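Local structure of regulatory protein (Bacillus megaterium, 4UA1) at residues 58-64 against 89-93; 109-113 against 125-129. The protein probably represses the mercury-resistance operon by binding its operator DNA, and turns into a transcriptional activator when the dimer takes up mercury(II). All blocks are in the same frame, centred on the assembly; numbering follows the deposited sequence.

Interaction 1: 58-64 against 89-93; sequences LGFTLNE and KIEDI
Residues 58-64, a tight turn followed by the first residues of helix 62-74, meet one turn of a long helix, residues 89-93. Gly59 ends the preceding helix in a Schellman motif with positive phi (94/8). Only glycine suits this place: a CB would jam against the carbonyl of Leu58 and lie 3.1 Å from Ile93 CD1. Phe60 and Thr61 are extended, and Thr61 N-caps helix 62-74. With chi1 p, Thr61 OG1 accepts from Glu64 N (3.0 Å), while Glu64 OE1 accepts from Thr61 N (3.2 Å), a capping box. The CA atoms of Gly59 and Ile93 are 7.5 Å apart, those of Phe60 and Lys89 7.2 Å.

Lys89 is the largest single contributor to the buried surface (102 of 233 Å²). Its chain leaves as t, p, p, t, folding over the Phe60 ring, with Lys89 CE 3.8 Å from the ring centroid in a CH-pi contact and Lys89 NZ 5.0 Å from it in an off-centre cation-pi contact. Lys89 NZ is delivered to three acceptors: Gly59 O (3.0 Å), Glu64 OE1 (2.6 Å) and Asp92 OD2 (2.9 Å), the last two as salt bridges. Lysine fits by combining apolar reach with a single positive charge that bridges two carboxylates, easing repulsion between Glu64 OE2 and Asp92 OD2, 4.4 Å apart. Leu107 of the second subunit packs on Lys89 and Ile93. A Schellman motif followed by a capping box, tied by the Glu64-Lys89-Asp92 salt-bridge network, here joins the MerR-family DNA-binding domain to the long dimerisation helix.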
ATOM      1  N   LEU B  58     -11.010   5.686   1.413  1.00 27.46           N
ATOM      2  CA  LEU B  58     -11.749   4.847   0.478  1.00 27.51           C
ATOM      3  C   LEU B  58     -10.871   4.376  -0.671  1.00 35.11           C
ATOM      4  O   LEU B  58     -11.368   3.743  -1.603  1.00 27.01           O
ATOM      5  CB  LEU B  58     -12.957   5.597  -0.082  1.00 26.84           C
ATOM      6  CG  LEU B  58     -14.063   5.877   0.936  1.00 29.31           C
ATOM      7  CD1 LEU B  58     -15.148   6.732   0.334  1.00 27.22           C
ATOM      8  CD2 LEU B  58     -14.637   4.595   1.480  1.00 29.22           C
ATOM      9  N   GLY B  59      -9.584   4.715  -0.634  1.00 26.30           N
ATOM     10  CA  GLY B  59      -8.660   4.196  -1.617  1.00 26.28           C
ATOM     11  C   GLY B  59      -8.404   5.049  -2.834  1.00 25.09           C
ATOM     12  O   GLY B  59      -7.771   4.583  -3.779  1.00 25.41           O
ATOM     13  N   PHE B  60      -8.916   6.278  -2.857  1.00 27.66           N
ATOM     14  CA  PHE B  60      -8.505   7.229  -3.897  1.00 25.79           C
ATOM     15  C   PHE B  60      -7.111   7.759  -3.559  1.00 23.98           C
ATOM     16  O   PHE B  60      -6.874   8.178  -2.424  1.00 24.22           O
ATOM     17  CB  PHE B  60      -9.444   8.428  -3.997  1.00 23.15           C
ATOM     18  CG  PHE B  60     -10.834   8.130  -4.448  1.00 23.03           C
ATOM     19  CD1 PHE B  60     -11.249   8.495  -5.714  1.00 33.29           C
ATOM     20  CD2 PHE B  60     -11.764   7.605  -3.574  1.00 23.65           C
ATOM     21  CE1 PHE B  60     -12.567   8.288  -6.114  1.00 22.39           C
ATOM     22  CE2 PHE B  60     -13.060   7.383  -3.968  1.00 23.70           C
ATOM     23  CZ  PHE B  60     -13.466   7.739  -5.236  1.00 23.02           C
ATOM     24  N   THR B  61      -6.211   7.789  -4.538  1.00 25.08           N
ATOM     25  CA  THR B  61      -4.886   8.401  -4.358  1.00 25.99           C
ATOM     26  C   THR B  61      -5.035   9.892  -4.381  1.00 34.86           C
ATOM     27  O   THR B  61      -6.062  10.390  -4.853  1.00 26.15           O
ATOM     28  CB  THR B  61      -3.912   8.056  -5.462  1.00 25.78           C
ATOM     29  OG1 THR B  61      -4.317   8.777  -6.637  1.00 25.80           O
ATOM     30  CG2 THR B  61      -3.881   6.558  -5.734  1.00 26.62           C
ATOM     31  N   LEU B  62      -4.029  10.606  -3.877  1.00 26.51           N
ATOM     32  CA  LEU B  62      -4.055  12.065  -3.900  1.00 25.14           C
ATOM     33  C   LEU B  62      -4.227  12.594  -5.332  1.00 30.34           C
ATOM     34  O   LEU B  62      -4.961  13.541  -5.587  1.00 30.31           O
ATOM     35  CB  LEU B  62      -2.778  12.646  -3.304  1.00 25.70           C
ATOM     36  CG  LEU B  62      -2.799  13.034  -1.827  1.00 37.68           C
ATOM     37  CD1 LEU B  62      -1.448  13.637  -1.452  1.00 38.41           C
ATOM     38  CD2 LEU B  62      -3.966  13.976  -1.440  1.00 29.70           C
ATOM     39  N   ASN B  63      -3.560  11.942  -6.268  1.00 27.47           N
ATOM     40  CA  ASN B  63      -3.640  12.315  -7.660  1.00 27.36           C
ATOM     41  C   ASN B  63      -5.039  12.211  -8.225  1.00 28.33           C
ATOM     42  O   ASN B  63      -5.544  13.159  -8.839  1.00 35.14           O
ATOM     43  CB  ASN B  63      -2.696  11.438  -8.462  1.00 39.91           C
ATOM     44  CG  ASN B  63      -2.423  11.996  -9.811  1.00 41.90           C
ATOM     45  OD1 ASN B  63      -2.828  11.419 -10.820  1.00 37.77           O
ATOM     46  ND2 ASN B  63      -1.751  13.142  -9.853  1.00 41.41           N
ATOM     47  N   GLU B  64      -5.669  11.062  -7.997  1.00 25.64           N
ATOM     48  CA  GLU B  64      -7.064  10.856  -8.362  1.00 24.69           C
ATOM     49  C   GLU B  64      -7.966  11.915  -7.739  1.00 24.37           C
ATOM     50  O   GLU B  64      -8.882  12.443  -8.376  1.00 24.11           O
ATOM     51  CB  GLU B  64      -7.516   9.467  -7.942  1.00 26.59           C
ATOM     52  CG  GLU B  64      -6.724   8.402  -8.643  1.00 41.23           C
ATOM     53  CD  GLU B  64      -7.156   6.984  -8.329  1.00 35.27           C
ATOM     54  OE1 GLU B  64      -7.621   6.710  -7.195  1.00 28.49           O
ATOM     55  OE2 GLU B  64      -6.979   6.144  -9.239  1.00 33.23           O
ATOM     56  N   LYS B  89     -13.916   3.909  -9.058  1.00 23.01           N
ATOM     57  CA  LYS B  89     -13.214   3.508  -7.859  1.00 26.84           C
ATOM     58  C   LYS B  89     -13.567   2.065  -7.475  1.00 21.98           C
ATOM     59  O   LYS B  89     -12.674   1.286  -7.127  1.00 21.58           O
ATOM     60  CB  LYS B  89     -13.497   4.463  -6.703  1.00 20.87           C
ATOM     61  CG  LYS B  89     -12.677   4.153  -5.432  1.00 19.93           C
ATOM     62  CD  LYS B  89     -11.205   3.746  -5.707  1.00 19.88           C
ATOM     63  CE  LYS B  89     -10.402   4.868  -6.345  1.00 35.85           C
ATOM     64  NZ  LYS B  89      -8.939   4.552  -6.562  1.00 24.75           N
ATOM     65  N   ILE B  90     -14.852   1.717  -7.543  1.00 22.19           N
ATOM     66  CA  ILE B  90     -15.264   0.351  -7.274  1.00 22.76           C
ATOM     67  C   ILE B  90     -14.445  -0.608  -8.141  1.00 23.34           C
ATOM     68  O   ILE B  90     -13.902  -1.603  -7.649  1.00 23.04           O
ATOM     69  CB  ILE B  90     -16.787   0.154  -7.505  1.00 24.14           C
ATOM     70  CG1 ILE B  90     -17.591   0.975  -6.476  1.00 23.65           C
ATOM     71  CG2 ILE B  90     -17.189  -1.343  -7.476  1.00 25.29           C
ATOM     72  CD1 ILE B  90     -19.109   1.078  -6.785  1.00 25.18           C
ATOM     73  N   GLU B  91     -14.326  -0.264  -9.423  1.00 24.30           N
ATOM     74  CA  GLU B  91     -13.605  -1.094 -10.382  1.00 25.22           C
ATOM     75  C   GLU B  91     -12.096  -1.144 -10.080  1.00 24.16           C
ATOM     76  O   GLU B  91     -11.442  -2.200 -10.223  1.00 24.41           O
ATOM     77  CB  GLU B  91     -13.905  -0.590 -11.793  1.00 26.82           C
ATOM     78  CG  GLU B  91     -15.360  -0.912 -12.193  1.00 34.55           C
ATOM     79  CD  GLU B  91     -15.856  -0.227 -13.479  1.00 38.88           C
ATOM     80  OE1 GLU B  91     -15.039   0.404 -14.192  1.00 41.50           O
ATOM     81  OE2 GLU B  91     -17.079  -0.330 -13.771  1.00 31.61           O
ATOM     82  N   ASP B  92     -11.553  -0.031  -9.588  1.00 32.75           N
ATOM     83  CA  ASP B  92     -10.142  -0.001  -9.189  1.00 27.17           C
ATOM     84  C   ASP B  92      -9.882  -0.930  -7.985  1.00 23.84           C
ATOM     85  O   ASP B  92      -8.943  -1.736  -7.978  1.00 23.83           O
ATOM     86  CB  ASP B  92      -9.711   1.435  -8.855  1.00 29.04           C
ATOM     87  CG  ASP B  92      -8.208   1.563  -8.640  1.00 42.85           C
ATOM     88  OD1 ASP B  92      -7.449   1.128  -9.531  1.00 41.98           O
ATOM     89  OD2 ASP B  92      -7.780   2.093  -7.589  1.00 46.04           O
ATOM     90  N   ILE B  93     -10.732  -0.822  -6.976  1.00 24.30           N
ATOM     91  CA  ILE B  93     -10.625  -1.669  -5.804  1.00 23.73           C
ATOM     92  C   ILE B  93     -10.731  -3.124  -6.216  1.00 24.49           C
ATOM     93  O   ILE B  93     -10.050  -3.987  -5.650  1.00 24.19           O
ATOM     94  CB  ILE B  93     -11.709  -1.354  -4.751  1.00 42.15           C
ATOM     95  CG1 ILE B  93     -11.667   0.125  -4.341  1.00 30.35           C
ATOM     96  CG2 ILE B  93     -11.540  -2.263  -3.535  1.00 23.20           C
ATOM     97  CD1 ILE B  93     -10.375   0.548  -3.746  1.00 30.60           C
TER

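Interaction 2: 109-113 against 125-129; sequences DLKER and IIETL
Residues 109-113 come from the C-terminal end of the long helix and face residues 125-129, one turn of the short C-terminal helix. The CA atoms of Leu110 and Ile125 come within 5.4 Å, and their CA-to-CB bonds point sideways rather than straight at the partner.

Leu110 carries the greatest share of the contact. In its m,t rotamer, Leu110 CD1 reaches Leu129 CD2 (4.0 Å) and Leu110 CD2 reaches Thr128 CG2 (3.8 Å); the leucine fork fits over both residues, with either methyl within reach of Leu129 CD2. Ile125, also m,t, reaches across to the backbone of the other helix: CG1 lies 3.5 Å from Leu110 O and CD1 lies 4.0 Å from Lys111 CA. A branched, apolar residue suits this buried position beside backbone. Lys111 points its CA-to-CB bond away and offers the contact its backbone. Leu129 is m,t as well, whereas Thr128 is m, its hydroxyl hydrogen-bonded to Pro124 O. Arg113, with chi1 m and chi2 t, sets a guanidinium face over Thr128 OG1; NE comes to 3.2 Å, but at an angle too poor for a hydrogen bond.

Ile125 also touches Cys114, which with Cys123 binds mercury(II), and the side chain of Ile125 is about 4 Å from a bound ion. With no hydrogen bond or salt bridge crossing it, the contact holds by apolar packing, which sets the Ile125 side chain beside the metal site.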
ATOM      1  N   ASP B 109       0.519 -22.220  -3.852  1.00 25.26           N
ATOM      2  CA  ASP B 109       1.248 -23.180  -4.656  1.00 26.05           C
ATOM      3  C   ASP B 109       2.658 -23.432  -4.108  1.00 29.30           C
ATOM      4  O   ASP B 109       3.145 -24.595  -4.072  1.00 26.25           O
ATOM      5  CB  ASP B 109       1.292 -22.704  -6.094  1.00 28.19           C
ATOM      6  CG  ASP B 109      -0.094 -22.632  -6.716  1.00 37.78           C
ATOM      7  OD1 ASP B 109      -0.942 -23.504  -6.352  1.00 32.24           O
ATOM      8  OD2 ASP B 109      -0.320 -21.709  -7.545  1.00 27.53           O
ATOM      9  N   LEU B 110       3.310 -22.344  -3.692  1.00 24.85           N
ATOM     10  CA  LEU B 110       4.580 -22.444  -2.995  1.00 24.68           C
ATOM     11  C   LEU B 110       4.536 -23.385  -1.775  1.00 29.92           C
ATOM     12  O   LEU B 110       5.329 -24.324  -1.677  1.00 25.22           O
ATOM     13  CB  LEU B 110       5.005 -21.061  -2.557  1.00 25.58           C
ATOM     14  CG  LEU B 110       5.614 -20.286  -3.702  1.00 25.02           C
ATOM     15  CD1 LEU B 110       5.741 -18.792  -3.350  1.00 23.89           C
ATOM     16  CD2 LEU B 110       6.960 -20.934  -3.995  1.00 25.56           C
ATOM     17  N   LYS B 111       3.582 -23.143  -0.877  1.00 24.49           N
ATOM     18  CA  LYS B 111       3.428 -23.910   0.361  1.00 31.38           C
ATOM     19  C   LYS B 111       3.034 -25.403   0.098  1.00 25.77           C
ATOM     20  O   LYS B 111       3.406 -26.309   0.849  1.00 26.29           O
ATOM     21  CB  LYS B 111       2.348 -23.247   1.248  1.00 31.63           C
ATOM     22  CG  LYS B 111       0.975 -23.977   1.148  1.00 25.43           C
ATOM     23  CD  LYS B 111      -0.069 -23.481   2.112  1.00 34.59           C
ATOM     24  CE  LYS B 111      -1.053 -24.606   2.499  1.00 37.22           C
ATOM     25  NZ  LYS B 111      -1.838 -25.165   1.360  1.00 44.67           N
ATOM     26  N   GLU B 112       2.278 -25.638  -0.974  1.00 27.46           N
ATOM     27  CA  GLU B 112       1.892 -26.979  -1.373  1.00 27.32           C
ATOM     28  C   GLU B 112       3.082 -27.705  -1.942  1.00 27.57           C
ATOM     29  O   GLU B 112       3.038 -28.919  -2.143  1.00 28.55           O
ATOM     30  CB  GLU B 112       0.719 -26.952  -2.337  1.00 28.02           C
ATOM     31  CG  GLU B 112      -0.513 -26.439  -1.635  1.00 35.06           C
ATOM     32  CD  GLU B 112      -1.662 -26.089  -2.563  1.00 32.95           C
ATOM     33  OE1 GLU B 112      -1.553 -26.368  -3.777  1.00 31.56           O
ATOM     34  OE2 GLU B 112      -2.685 -25.546  -2.064  1.00 32.97           O
ATOM     35  N   ARG B 113       4.138 -26.958  -2.260  1.00 26.89           N
ATOM     36  CA  ARG B 113       5.358 -27.657  -2.679  1.00 27.57           C
ATOM     37  C   ARG B 113       6.026 -28.445  -1.535  1.00 27.43           C
ATOM     38  O   ARG B 113       6.837 -29.322  -1.814  1.00 28.00           O
ATOM     39  CB  ARG B 113       6.389 -26.698  -3.302  1.00 26.96           C
ATOM     40  CG  ARG B 113       5.896 -25.997  -4.554  1.00 27.14           C
ATOM     41  CD  ARG B 113       6.859 -24.923  -5.052  1.00 27.02           C
ATOM     42  NE  ARG B 113       7.700 -25.583  -6.025  1.00 38.14           N
ATOM     43  CZ  ARG B 113       7.647 -25.375  -7.335  1.00 30.61           C
ATOM     44  NH1 ARG B 113       6.850 -24.440  -7.845  1.00 28.99           N
ATOM     45  NH2 ARG B 113       8.437 -26.081  -8.130  1.00 30.18           N
ATOM     46  N   ILE B 125      10.022 -23.983  -0.880  1.00 28.43           N
ATOM     47  CA  ILE B 125       9.611 -22.601  -0.947  1.00 27.93           C
ATOM     48  C   ILE B 125      10.860 -21.758  -1.168  1.00 31.58           C
ATOM     49  O   ILE B 125      10.948 -20.982  -2.124  1.00 31.45           O
ATOM     50  CB  ILE B 125       8.894 -22.128   0.333  1.00 27.38           C
ATOM     51  CG1 ILE B 125       7.631 -22.955   0.621  1.00 32.11           C
ATOM     52  CG2 ILE B 125       8.521 -20.640   0.222  1.00 26.91           C
ATOM     53  CD1 ILE B 125       6.828 -22.457   1.858  1.00 26.78           C
ATOM     54  N   ILE B 126      11.835 -21.923  -0.279  1.00 29.98           N
ATOM     55  CA  ILE B 126      13.053 -21.133  -0.336  1.00 35.43           C
ATOM     56  C   ILE B 126      13.817 -21.408  -1.620  1.00 31.18           C
ATOM     57  O   ILE B 126      14.286 -20.491  -2.295  1.00 29.92           O
ATOM     58  CB  ILE B 126      13.955 -21.404   0.878  1.00 33.84           C
ATOM     59  CG1 ILE B 126      13.233 -20.997   2.168  1.00 30.61           C
ATOM     60  CG2 ILE B 126      15.269 -20.635   0.741  1.00 30.67           C
ATOM     61  CD1 ILE B 126      13.959 -21.401   3.440  1.00 29.68           C
ATOM     62  N   GLU B 127      13.929 -22.681  -1.958  1.00 29.31           N
ATOM     63  CA  GLU B 127      14.609 -23.046  -3.172  1.00 30.35           C
ATOM     64  C   GLU B 127      13.943 -22.398  -4.366  1.00 34.41           C
ATOM     65  O   GLU B 127      14.639 -21.828  -5.209  1.00 31.44           O
ATOM     66  CB  GLU B 127      14.638 -24.555  -3.329  1.00 38.81           C
ATOM     67  CG  GLU B 127      15.456 -25.237  -2.250  1.00 41.51           C
ATOM     68  CD  GLU B 127      15.317 -26.739  -2.281  1.00 42.85           C
ATOM     69  OE1 GLU B 127      16.193 -27.413  -1.709  1.00 53.50           O
ATOM     70  OE2 GLU B 127      14.318 -27.246  -2.847  1.00 34.52           O
ATOM     71  N   THR B 128      12.607 -22.406  -4.399  1.00 29.04           N
ATOM     72  CA  THR B 128      11.892 -21.854  -5.548  1.00 31.18           C
ATOM     73  C   THR B 128      12.108 -20.367  -5.672  1.00 29.31           C
ATOM     74  O   THR B 128      12.481 -19.876  -6.744  1.00 30.80           O
ATOM     75  CB  THR B 128      10.363 -22.106  -5.493  1.00 33.39           C
ATOM     76  OG1 THR B 128      10.111 -23.513  -5.610  1.00 28.12           O
ATOM     77  CG2 THR B 128       9.679 -21.408  -6.648  1.00 28.20           C
ATOM     78  N   LEU B 129      11.926 -19.662  -4.562  1.00 28.56           N
ATOM     79  CA  LEU B 129      12.099 -18.213  -4.541  1.00 34.67           C
ATOM     80  C   LEU B 129      13.565 -17.775  -4.722  1.00 32.81           C
ATOM     81  O   LEU B 129      13.838 -16.612  -4.984  1.00 31.31           O
ATOM     82  CB  LEU B 129      11.554 -17.670  -3.237  1.00 27.76           C
ATOM     83  CG  LEU B 129      10.044 -17.847  -3.143  1.00 26.35           C
ATOM     84  CD1 LEU B 129       9.541 -17.171  -1.872  1.00 25.60           C
ATOM     85  CD2 LEU B 129       9.350 -17.304  -4.391  1.00 26.34           C
TER

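Interaction 1 closes before interaction 2 opens along the chain, and helix 78-112 serves both: its residues 89-93 meet the DNA-binding part, and its residues 109-113 meet helix 124-130. Their centres lie 33 Å apart, with nearest atoms about 20 Å apart, so they do not touch within one subunit. The dimer brings these regions together across its interface: Leu58 of interaction 1 packs on Leu129 of the second subunit, and Leu110 of interaction 2 packs on Leu58 of that subunit. The mercury end of one chain therefore abuts the DNA-binding side of its partner, consistent with a route by which metal binding could influence the operator-binding domains.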